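Side-chain contacts in endoglucanase E-5 (Thermobifida fusca, PDB 2CKS), which hydrolyses internal beta-1,4-glucosidic linkages in cellulose, lichenin and cereal beta-D-glucans through its family 5 glycoside hydrolase catalytic domain: residues A[136-141]-A[202-207]; A[170-173]-A[177-180]. All blocks are in the same frame, centred on the assembly; numbering follows the deposited sequence.

How the contacts relate
Both contacts lie at the C-terminal ends of strands in the eight-stranded parallel barrel of the catalytic domain, with centres about 6 Å apart. Contact 1 joins strand 199-206 to the loop after strand 132-135; contact 2 is made by the loops beyond strand 168-170, the barrel strand between those two. Along the chain, contact 2 (170-173 with 177-180) is nested inside the loop that contact 1 closes between 136-141 and 202-207. The contacts meet directly: T172 OG1 lies 2.8 Å from A202 O, a probable hydrogen bond, and L178 CD1 packs against F203 CD1. Contact 1 holds the probable acid catalyst E139; contact 2 shapes the neighbouring loop around helix 173-176.

Contact 1: A[136-141]-A[202-207]; sequences IANEPN and AFHFYA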
loop_
_atom_site.group_PDB
_atom_site.type_symbol
_atom_site.label_atom_id
_atom_site.label_comp_id
_atom_site.label_asym_id
_atom_site.label_seq_id
_atom_site.Cartn_x
_atom_site.Cartn_y
_atom_site.Cartn_z
ATOM N N ILE A 136 -3.489 4.508 7.068
ATOM C CA ILE A 136 -4.700 5.068 7.690
ATOM C C ILE A 136 -5.614 5.898 6.772
ATOM O O ILE A 136 -6.736 6.217 7.159
ATOM C CB ILE A 136 -4.341 5.873 8.955
ATOM C CG1 ILE A 136 -3.392 7.026 8.615
ATOM C CG2 ILE A 136 -3.759 4.941 10.015
ATOM C CD1 ILE A 136 -3.232 8.027 9.732
ATOM N N ALA A 137 -5.156 6.210 5.561
ATOM C CA ALA A 137 -5.954 6.969 4.597
ATOM C C ALA A 137 -5.341 6.888 3.200
ATOM O O ALA A 137 -4.531 7.731 2.821
ATOM C CB ALA A 137 -6.067 8.429 5.042
ATOM N N ASN A 138 -5.737 5.866 2.452
ATOM C CA ASN A 138 -5.222 5.589 1.101
ATOM C C ASN A 138 -4.916 6.822 0.236
ATOM O O ASN A 138 -3.743 7.108 -0.049
ATOM C CB ASN A 138 -6.217 4.664 0.387
ATOM C CG ASN A 138 -6.008 4.592 -1.108
ATOM O OD1 ASN A 138 -4.908 4.312 -1.578
ATOM N ND2 ASN A 138 -7.071 4.872 -1.873
ATOM N N GLU A 139 -5.962 7.537 -0.183
ATOM C CA GLU A 139 -5.828 8.641 -1.143
ATOM C C GLU A 139 -6.665 9.865 -0.763
ATOM O O GLU A 139 -7.715 10.115 -1.347
ATOM C CB GLU A 139 -6.162 8.164 -2.566
ATOM C CG GLU A 139 -5.026 7.380 -3.210
ATOM C CD GLU A 139 -5.177 7.182 -4.709
ATOM O OE1 GLU A 139 -6.263 7.500 -5.255
ATOM O OE2 GLU A 139 -4.200 6.702 -5.353
ATOM N N PRO A 140 -6.174 10.653 0.193
ATOM C CA PRO A 140 -6.819 11.937 0.506
ATOM C C PRO A 140 -6.881 12.789 -0.747
ATOM O O PRO A 140 -5.935 12.795 -1.522
ATOM C CB PRO A 140 -5.872 12.581 1.535
ATOM C CG PRO A 140 -5.102 11.432 2.138
ATOM C CD PRO A 140 -4.968 10.439 1.014
ATOM N N ASN A 141 -7.994 13.466 -0.975
ATOM C CA ASN A 141 -8.080 14.408 -2.075
ATOM C C ASN A 141 -9.087 15.507 -1.767
ATOM O O ASN A 141 -10.054 15.295 -1.034
ATOM C CB ASN A 141 -8.394 13.683 -3.401
ATOM C CG ASN A 141 -9.686 12.892 -3.360
ATOM O OD1 ASN A 141 -10.736 13.391 -3.776
ATOM N ND2 ASN A 141 -9.618 11.638 -2.887
ATOM N N ALA A 202 2.817 8.167 2.130
ATOM C CA ALA A 202 2.501 7.453 0.900
ATOM C C ALA A 202 2.688 8.297 -0.351
ATOM O O ALA A 202 2.388 9.494 -0.370
ATOM C CB ALA A 202 1.091 6.932 0.965
ATOM N N PHE A 203 3.165 7.651 -1.415
ATOM C CA PHE A 203 3.184 8.219 -2.750
ATOM C C PHE A 203 2.625 7.215 -3.742
ATOM O O PHE A 203 2.950 6.030 -3.691
ATOM C CB PHE A 203 4.607 8.604 -3.143
ATOM C CG PHE A 203 4.717 9.230 -4.508
ATOM C CD1 PHE A 203 4.130 10.460 -4.774
ATOM C CD2 PHE A 203 5.410 8.593 -5.521
ATOM C CE1 PHE A 203 4.239 11.040 -6.031
ATOM C CE2 PHE A 203 5.521 9.171 -6.780
ATOM C CZ PHE A 203 4.948 10.397 -7.028
ATOM N N HIS A 204 1.764 7.701 -4.624
ATOM C CA HIS A 204 1.142 6.893 -5.664
ATOM C C HIS A 204 1.427 7.500 -7.015
ATOM O O HIS A 204 1.361 8.711 -7.178
ATOM C CB HIS A 204 -0.372 6.863 -5.478
ATOM C CG HIS A 204 -0.821 6.151 -4.237
ATOM N ND1 HIS A 204 -2.151 5.920 -3.960
ATOM C CD2 HIS A 204 -0.126 5.627 -3.201
ATOM C CE1 HIS A 204 -2.252 5.281 -2.809
ATOM N NE2 HIS A 204 -1.040 5.093 -2.325
ATOM N N PHE A 205 1.694 6.655 -8.000
ATOM C CA PHE A 205 1.934 7.132 -9.354
ATOM C C PHE A 205 1.499 6.084 -10.374
ATOM O O PHE A 205 1.477 4.895 -10.085
ATOM C CB PHE A 205 3.409 7.490 -9.561
ATOM C CG PHE A 205 4.340 6.300 -9.547
ATOM C CD1 PHE A 205 4.598 5.579 -10.714
ATOM C CD2 PHE A 205 4.970 5.902 -8.373
ATOM C CE1 PHE A 205 5.449 4.473 -10.707
ATOM C CE2 PHE A 205 5.831 4.795 -8.360
ATOM C CZ PHE A 205 6.066 4.080 -9.523
ATOM N N TYR A 206 1.216 6.552 -11.581
ATOM C CA TYR A 206 0.850 5.717 -12.709
ATOM C C TYR A 206 1.739 6.190 -13.857
ATOM O O TYR A 206 1.576 7.305 -14.345
ATOM C CB TYR A 206 -0.652 5.850 -12.995
ATOM C CG TYR A 206 -1.451 5.107 -11.957
ATOM C CD1 TYR A 206 -1.806 3.782 -12.152
ATOM C CD2 TYR A 206 -1.780 5.700 -10.742
ATOM C CE1 TYR A 206 -2.508 3.075 -11.189
ATOM C CE2 TYR A 206 -2.472 4.995 -9.760
ATOM C CZ TYR A 206 -2.833 3.679 -9.995
ATOM O OH TYR A 206 -3.535 2.958 -9.050
ATOM N N ALA A 207 2.690 5.344 -14.253
ATOM C CA ALA A 207 3.834 5.769 -15.066
ATOM C C ALA A 207 3.488 6.342 -16.437
ATOM O O ALA A 207 4.220 7.191 -16.939
ATOM C CB ALA A 207 4.834 4.628 -15.210
#
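E139 and H204 meet through one nearly straight hydrogen bond: H204 ND1 donates to E139 OE2 over 2.6 Å, with an N-H...O angle of 175°. This geometry holds for one of two modelled conformers of E139. In it the acceptor lies almost in the imidazole plane and OE2 accepts the N-H on its anti lone pair, at the ring edge, while the carboxylate plane is turned 44° from the ring. An extended chain beyond CG (chi2 -166°) carries the carboxylate across to the strand, and E139 CG sits 3.3 Å from H204 ND1. N138 adds a second oxygen at the ring edge, with OD1 3.1 Å from H204 CE1; the stronger polar partner of that oxygen is R61. NE2, on the other side of CE1, bonds to T230 OG1, so both ring nitrogens are engaged and the ring's rotation is probably fixed.

Away from this buried focus the fit is looser. A202 CB stays 4.9 Å from N138 O, and Y206 CE2 is 5.0 Å from E139 OE2; the hydroxyl of Y206 turns instead to E231. A zinc ion lies about 3 Å from the E139 side chain, at a site shared with E231. E139, just beyond strand 132-135, and E231, near the end of strand 227-233, are the probable proton donor and nucleophile of a family 5 TIM barrel.

Contact 2: A[170-173]-A[177-180]; sequences VGTR and SLGV
R173 O receives two backbone donors from just beyond helix 173-176, S177 N at 3.1 Å, with the i to i+4 spacing of a helical bond, and G179 N at 3.0 Å. The two N-H groups arrive from opposite faces of the carbonyl plane: S177 N is tilted 32° from that plane, and G179 N stands 40° out of it. Beside this pair, T172 uses its side chain, OG1 accepting from L178 N over 3.1 Å with an N-H...O angle of 145°. The hydroxyl is set between the backbone N and the carbonyl carbon of T172, which leaves CG2 to run alongside the leucine, 4.0 Å from L178 CD2. R173 CB also rests 3.7 Å from G179 CA.

The donors are placed by a type I' beta turn from S177 to V180, closed by a bond of 2.9 Å from V180 N to S177 O, with L178 and G179 both at positive phi. Farther out, S177 OG joins G174 O and S181 N, tying the turn back to helix 173-176. The guanidinium of R173 has its polar partner elsewhere: the chain bends at CG-CD and NH1 forms a salt bridge with E188. L178 packs on A221 of helix 212-224.

Two oxygens thus do double duty: the R173 carbonyl accepts twice, and the hydroxyl of buried T172 accepts an N-H from the turn and donates to its second partner, A202 O. With two bonds each, they probably fix the turn to the start of helix 173-176 and, through T172, to strand 199-206.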
loop_
_atom_site.group_PDB
_atom_site.type_symbol
_atom_site.label_atom_id
_atom_site.label_comp_id
_atom_site.label_asym_id
_atom_site.label_seq_id
_atom_site.Cartn_x
_atom_site.Cartn_y
_atom_site.Cartn_z
ATOM N N VAL A 170 0.993 7.315 6.235
ATOM C CA VAL A 170 0.039 8.408 6.173
ATOM C C VAL A 170 -0.109 8.881 4.730
ATOM O O VAL A 170 0.879 9.204 4.070
ATOM C CB VAL A 170 0.507 9.578 7.033
ATOM C CG1 VAL A 170 -0.463 10.764 6.928
ATOM C CG2 VAL A 170 0.661 9.128 8.480
ATOM N N GLY A 171 -1.342 8.916 4.248
ATOM C CA GLY A 171 -1.641 9.390 2.910
ATOM C C GLY A 171 -1.285 10.857 2.751
ATOM O O GLY A 171 -1.172 11.572 3.731
ATOM N N THR A 172 -1.100 11.289 1.513
ATOM C CA THR A 172 -0.684 12.655 1.230
ATOM C C THR A 172 -1.648 13.354 0.277
ATOM O O THR A 172 -2.573 12.747 -0.269
ATOM C CB THR A 172 0.785 12.691 0.722
ATOM O OG1 THR A 172 0.956 11.885 -0.451
ATOM C CG2 THR A 172 1.735 12.092 1.755
ATOM N N ARG A 173 -1.445 14.650 0.103
ATOM C CA ARG A 173 -2.361 15.462 -0.692
ATOM C C ARG A 173 -2.479 14.982 -2.131
ATOM O O ARG A 173 -1.511 14.523 -2.721
ATOM C CB ARG A 173 -1.857 16.895 -0.738
ATOM C CG ARG A 173 -2.166 17.721 0.453
ATOM C CD ARG A 173 -1.874 19.193 0.187
ATOM N NE ARG A 173 -2.889 19.826 -0.657
ATOM C CZ ARG A 173 -2.714 20.955 -1.347
ATOM N NH1 ARG A 173 -1.560 21.620 -1.315
ATOM N NH2 ARG A 173 -3.716 21.438 -2.072
ATOM N N SER A 177 -0.218 11.982 -3.945
ATOM C CA SER A 177 0.822 12.362 -4.899
ATOM C C SER A 177 1.855 13.306 -4.285
ATOM O O SER A 177 2.534 14.022 -5.005
ATOM C CB SER A 177 0.188 13.011 -6.126
ATOM O OG SER A 177 -0.439 14.234 -5.779
ATOM N N LEU A 178 1.974 13.289 -2.960
ATOM C CA LEU A 178 2.822 14.230 -2.227
ATOM C C LEU A 178 2.461 15.675 -2.581
ATOM O O LEU A 178 3.311 16.568 -2.537
ATOM C CB LEU A 178 4.314 13.950 -2.472
ATOM C CG LEU A 178 4.836 12.593 -1.975
ATOM C CD1 LEU A 178 6.145 12.242 -2.654
ATOM C CD2 LEU A 178 5.002 12.591 -0.470
ATOM N N GLY A 179 1.196 15.897 -2.930
ATOM C CA GLY A 179 0.718 17.210 -3.317
ATOM C C GLY A 179 0.895 17.571 -4.781
ATOM O O GLY A 179 0.365 18.585 -5.206
ATOM N N VAL A 180 1.612 16.763 -5.558
ATOM C CA VAL A 180 1.961 17.143 -6.935
ATOM C C VAL A 180 0.719 17.398 -7.806
ATOM O O VAL A 180 0.678 18.358 -8.577
ATOM C CB VAL A 180 2.881 16.093 -7.602
ATOM C CG1 VAL A 180 3.121 16.424 -9.076
ATOM C CG2 VAL A 180 4.207 15.990 -6.864
#